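Local structure of SusD superfamily protein (3NQP) at residues Ile44-Thr56 with Val65-Glu77. The protein probably helps capture glycans at the cell surface for uptake, as an outer-membrane lipoprotein of the SusD family. Sequence-based numbering, arbitrary orientation.
Sequences ITFGELRGGRFIT and VSNGDIILQNFDE
The side-chain amide of Q73 is bound to both the guanidinium group and the backbone carbonyl of R50. NE and NH2 of R50 reach side-on to OE1 of Q73, which lies in the guanidinium plane 2.8 Å from NE. In return Q73 NE2 donates to R50 O at 2.9 Å, so the amide nitrogen gives to a carbonyl while its oxygen takes two N-H groups, a double role that suits glutamine. A bend at chi2 (-70°) folds the Q73 chain back to bring this amide over. F75 lays CE2 over one guanidinium face, 3.4 Å from R50 NE, with the planes 39° apart; R50 NH2 also bonds K491 O. Q73, with positive phi, closes the short helix 68-71 in a Schellman motif, and a type I turn from E48 to G51 leads on from helix 39-48; the contact joins these elements in the N-terminal part of the TPR-related SusD fold. A water bridges the two segments, donating to L49 O and I71 O and accepting from G52 N. Branched aliphatic side chains make the apolar part: I70 presses CG2 against R50 CG, and with chi1 at -69° I71 turns CG2 anti to its backbone N and against T56 CG2, a tight 3.4 Å away. L49 sends CD1 to N67 CB (3.5 Å) and lays CD2 over the F54 ring centre. A second water links T45 OG1 to N67 OD1, which also bonds Y317.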
loop_
_atom_site.group_PDB
_atom_site.type_symbol
_atom_site.label_atom_id
_atom_site.label_comp_id
_atom_site.label_asym_id
_atom_site.label_seq_id
_atom_site.Cartn_x
_atom_site.Cartn_y
_atom_site.Cartn_z
ATOM N N ILE A 44 0.086 -3.368 4.954
ATOM C CA ILE A 44 0.479 -2.943 6.325
ATOM C C ILE A 44 1.946 -3.358 6.603
ATOM O O ILE A 44 2.802 -2.503 6.796
ATOM C CB ILE A 44 -0.420 -3.474 7.407
ATOM C CG1 ILE A 44 -1.906 -3.088 7.166
ATOM C CG2 ILE A 44 0.071 -2.994 8.782
ATOM C CD1 ILE A 44 -2.266 -1.598 7.224
ATOM N N THR A 45 2.264 -4.642 6.613
ATOM C CA THR A 45 3.627 -5.069 6.997
ATOM C C THR A 45 4.715 -4.440 6.129
ATOM O O THR A 45 5.646 -3.841 6.662
ATOM C CB THR A 45 3.763 -6.608 7.061
ATOM O OG1 THR A 45 2.598 -7.103 7.730
ATOM C CG2 THR A 45 5.061 -7.037 7.800
ATOM N N PHE A 46 4.543 -4.527 4.819
ATOM C CA PHE A 46 5.527 -4.045 3.850
ATOM C C PHE A 46 5.372 -2.516 3.580
ATOM O O PHE A 46 6.341 -1.780 3.587
ATOM C CB PHE A 46 5.351 -4.771 2.537
ATOM C CG PHE A 46 5.735 -6.225 2.538
ATOM C CD1 PHE A 46 6.573 -6.789 3.504
ATOM C CD2 PHE A 46 5.352 -7.018 1.477
ATOM C CE1 PHE A 46 6.955 -8.145 3.417
ATOM C CE2 PHE A 46 5.758 -8.382 1.381
ATOM C CZ PHE A 46 6.531 -8.939 2.373
ATOM N N GLY A 47 4.142 -2.047 3.393
ATOM C CA GLY A 47 3.903 -0.687 2.928
ATOM C C GLY A 47 3.912 0.374 4.007
ATOM O O GLY A 47 4.300 1.508 3.728
ATOM N N GLU A 48 3.434 0.044 5.213
ATOM C CA GLU A 48 3.213 1.089 6.260
ATOM C C GLU A 48 4.218 1.064 7.401
ATOM O O GLU A 48 4.705 2.105 7.820
ATOM C CB GLU A 48 1.849 0.912 6.960
ATOM C CG GLU A 48 0.670 1.239 6.198
ATOM C CD GLU A 48 0.378 2.707 6.051
ATOM O OE1 GLU A 48 0.707 3.549 6.917
ATOM O OE2 GLU A 48 -0.277 2.988 5.053
ATOM N N LEU A 49 4.480 -0.127 7.954
ATOM C CA LEU A 49 5.081 -0.167 9.300
ATOM C C LEU A 49 6.445 0.482 9.462
ATOM O O LEU A 49 6.736 1.019 10.522
ATOM C CB LEU A 49 5.119 -1.579 9.866
ATOM C CG LEU A 49 3.796 -2.282 10.220
ATOM C CD1 LEU A 49 4.132 -3.669 10.798
ATOM C CD2 LEU A 49 2.843 -1.468 11.161
ATOM N N ARG A 50 7.309 0.369 8.466
ATOM C CA ARG A 50 8.651 0.975 8.547
ATOM C C ARG A 50 8.643 2.474 8.229
ATOM O O ARG A 50 9.703 3.102 8.184
ATOM C CB ARG A 50 9.609 0.248 7.599
ATOM C CG ARG A 50 9.913 -1.163 8.026
ATOM C CD ARG A 50 11.036 -1.765 7.145
ATOM N NE ARG A 50 12.318 -1.148 7.499
ATOM C CZ ARG A 50 13.518 -1.469 7.039
ATOM N NH1 ARG A 50 13.689 -2.406 6.122
ATOM N NH2 ARG A 50 14.573 -0.816 7.509
ATOM N N GLY A 51 7.454 3.023 7.987
ATOM C CA GLY A 51 7.292 4.427 7.582
ATOM C C GLY A 51 7.579 5.536 8.593
ATOM O O GLY A 51 7.441 6.673 8.239
ATOM N N GLY A 52 7.966 5.232 9.836
ATOM C CA GLY A 52 8.454 6.275 10.746
ATOM C C GLY A 52 7.346 7.023 11.457
ATOM O O GLY A 52 7.576 8.077 12.048
ATOM N N ARG A 53 6.133 6.513 11.404
ATOM C CA ARG A 53 5.031 7.219 12.061
ATOM C C ARG A 53 4.138 6.401 12.967
ATOM O O ARG A 53 3.040 6.871 13.368
ATOM C CB ARG A 53 4.189 7.979 11.038
ATOM C CG ARG A 53 3.716 7.192 9.883
ATOM C CD ARG A 53 2.922 8.146 8.916
ATOM N NE ARG A 53 2.300 7.335 7.901
ATOM C CZ ARG A 53 1.469 7.752 6.953
ATOM N NH1 ARG A 53 1.122 9.028 6.857
ATOM N NH2 ARG A 53 0.994 6.856 6.068
ATOM N N PHE A 54 4.614 5.218 13.360
ATOM C CA PHE A 54 3.908 4.370 14.300
ATOM C C PHE A 54 4.538 4.521 15.695
ATOM O O PHE A 54 5.700 4.837 15.812
ATOM C CB PHE A 54 3.972 2.928 13.829
ATOM C CG PHE A 54 2.950 2.597 12.777
ATOM C CD1 PHE A 54 1.672 2.255 13.118
ATOM C CD2 PHE A 54 3.250 2.710 11.464
ATOM C CE1 PHE A 54 0.721 1.982 12.163
ATOM C CE2 PHE A 54 2.309 2.441 10.496
ATOM C CZ PHE A 54 1.036 2.090 10.848
ATOM N N ILE A 55 3.742 4.394 16.746
ATOM C CA ILE A 55 4.313 4.374 18.076
ATOM C C ILE A 55 4.723 2.923 18.416
ATOM O O ILE A 55 4.272 1.964 17.766
ATOM C CB ILE A 55 3.349 4.945 19.114
ATOM C CG1 ILE A 55 2.127 4.057 19.283
ATOM C CG2 ILE A 55 2.900 6.378 18.759
ATOM C CD1 ILE A 55 2.062 3.418 20.619
ATOM N N THR A 56 5.540 2.782 19.458
ATOM C CA THR A 56 5.848 1.473 20.032
ATOM C C THR A 56 5.632 1.535 21.540
ATOM O O THR A 56 5.340 2.597 22.083
ATOM C CB THR A 56 7.314 1.021 19.722
ATOM O OG1 THR A 56 8.214 1.965 20.279
ATOM C CG2 THR A 56 7.533 0.953 18.238
ATOM N N VAL A 65 1.994 -2.853 21.483
ATOM C CA VAL A 65 1.674 -2.895 20.077
ATOM C C VAL A 65 2.427 -4.008 19.393
ATOM O O VAL A 65 3.423 -4.482 19.917
ATOM C CB VAL A 65 1.995 -1.555 19.343
ATOM C CG1 VAL A 65 1.091 -0.418 19.869
ATOM C CG2 VAL A 65 3.469 -1.233 19.439
ATOM N N SER A 66 1.928 -4.430 18.238
ATOM C CA SER A 66 2.560 -5.540 17.485
ATOM C C SER A 66 3.675 -5.060 16.568
ATOM O O SER A 66 3.739 -3.865 16.228
ATOM C CB SER A 66 1.506 -6.275 16.674
ATOM O OG SER A 66 0.507 -6.825 17.543
ATOM N N ASN A 67 4.522 -6.000 16.119
ATOM C CA ASN A 67 5.555 -5.725 15.144
ATOM C C ASN A 67 6.495 -4.589 15.561
ATOM O O ASN A 67 7.008 -3.837 14.708
ATOM C CB ASN A 67 4.914 -5.437 13.770
ATOM C CG ASN A 67 4.126 -6.629 13.223
ATOM O OD1 ASN A 67 2.941 -6.512 12.908
ATOM N ND2 ASN A 67 4.775 -7.812 13.187
ATOM N N GLY A 68 6.730 -4.433 16.857
ATOM C CA GLY A 68 7.542 -3.262 17.306
ATOM C C GLY A 68 8.937 -3.253 16.681
ATOM O O GLY A 68 9.488 -2.193 16.364
ATOM N N ASP A 69 9.537 -4.421 16.497
ATOM C CA ASP A 69 10.856 -4.471 15.843
ATOM C C ASP A 69 10.859 -3.915 14.402
ATOM O O ASP A 69 11.831 -3.241 13.994
ATOM C CB ASP A 69 11.429 -5.877 15.833
ATOM C CG ASP A 69 11.889 -6.340 17.220
ATOM O OD1 ASP A 69 12.526 -5.568 17.977
ATOM O OD2 ASP A 69 11.615 -7.513 17.522
ATOM N N ILE A 70 9.834 -4.226 13.620
ATOM C CA ILE A 70 9.727 -3.647 12.245
ATOM C C ILE A 70 9.670 -2.115 12.336
ATOM O O ILE A 70 10.403 -1.393 11.644
ATOM C CB ILE A 70 8.496 -4.184 11.426
ATOM C CG1 ILE A 70 8.594 -5.694 11.190
ATOM C CG2 ILE A 70 8.380 -3.480 10.023
ATOM C CD1 ILE A 70 7.405 -6.303 10.510
ATOM N N ILE A 71 8.808 -1.633 13.219
ATOM C CA ILE A 71 8.565 -0.224 13.399
ATOM C C ILE A 71 9.845 0.491 13.804
ATOM O O ILE A 71 10.109 1.567 13.300
ATOM C CB ILE A 71 7.447 0.014 14.434
ATOM C CG1 ILE A 71 6.103 -0.451 13.865
ATOM C CG2 ILE A 71 7.456 1.499 14.833
ATOM C CD1 ILE A 71 4.998 -0.766 14.872
ATOM N N LEU A 72 10.654 -0.138 14.676
ATOM C CA LEU A 72 11.905 0.412 15.180
ATOM C C LEU A 72 13.073 0.210 14.215
ATOM O O LEU A 72 14.189 0.608 14.498
ATOM C CB LEU A 72 12.247 -0.181 16.570
ATOM C CG LEU A 72 11.287 0.233 17.711
ATOM C CD1 LEU A 72 11.434 -0.629 18.982
ATOM C CD2 LEU A 72 11.441 1.742 18.023
ATOM N N GLN A 73 12.832 -0.405 13.072
ATOM C CA GLN A 73 13.918 -0.692 12.152
ATOM C C GLN A 73 14.966 -1.680 12.731
ATOM O O GLN A 73 16.111 -1.675 12.289
ATOM C CB GLN A 73 14.630 0.598 11.674
ATOM C CG GLN A 73 13.685 1.823 11.420
ATOM C CD GLN A 73 12.783 1.666 10.221
ATOM O OE1 GLN A 73 13.085 0.876 9.338
ATOM N NE2 GLN A 73 11.674 2.438 10.172
ATOM N N ASN A 74 14.552 -2.520 13.690
ATOM C CA ASN A 74 15.418 -3.490 14.329
ATOM C C ASN A 74 15.384 -4.717 13.440
ATOM O O ASN A 74 14.431 -5.511 13.523
ATOM C CB ASN A 74 14.908 -3.951 15.705
ATOM C CG ASN A 74 14.954 -2.884 16.771
ATOM O OD1 ASN A 74 15.627 -1.843 16.633
ATOM N ND2 ASN A 74 14.241 -3.154 17.882
ATOM N N PHE A 75 16.395 -4.839 12.579
ATOM C CA PHE A 75 16.452 -5.903 11.601
ATOM C C PHE A 75 17.808 -6.574 11.625
ATOM O O PHE A 75 18.827 -5.893 11.564
ATOM C CB PHE A 75 16.229 -5.349 10.207
ATOM C CG PHE A 75 14.767 -5.179 9.842
ATOM C CD1 PHE A 75 14.007 -6.279 9.443
ATOM C CD2 PHE A 75 14.162 -3.950 9.883
ATOM C CE1 PHE A 75 12.694 -6.145 9.094
ATOM C CE2 PHE A 75 12.810 -3.816 9.554
ATOM C CZ PHE A 75 12.091 -4.905 9.154
ATOM N N ASP A 76 17.788 -7.900 11.720
ATOM C CA ASP A 76 18.991 -8.747 11.576
ATOM C C ASP A 76 18.516 -10.191 11.381
ATOM O O ASP A 76 17.305 -10.450 11.259
ATOM C CB ASP A 76 19.916 -8.569 12.799
ATOM C CG ASP A 76 19.228 -8.893 14.117
ATOM O OD1 ASP A 76 18.446 -9.868 14.169
ATOM O OD2 ASP A 76 19.471 -8.179 15.117
ATOM N N GLU A 77 19.434 -11.158 11.376
ATOM C CA GLU A 77 19.052 -12.537 11.088
ATOM C C GLU A 77 18.141 -13.222 12.136
ATOM O O GLU A 77 17.643 -14.307 11.870
ATOM C CB GLU A 77 20.279 -13.411 10.827
ATOM C CG GLU A 77 21.082 -13.696 12.061
ATOM C CD GLU A 77 22.241 -14.674 11.823
ATOM O OE1 GLU A 77 22.481 -15.155 10.682
ATOM O OE2 GLU A 77 22.890 -14.983 12.829
HETATM O O HOH W 1 1.789 -7.101 10.451
HETATM O O HOH W 2 8.731 2.971 11.532
#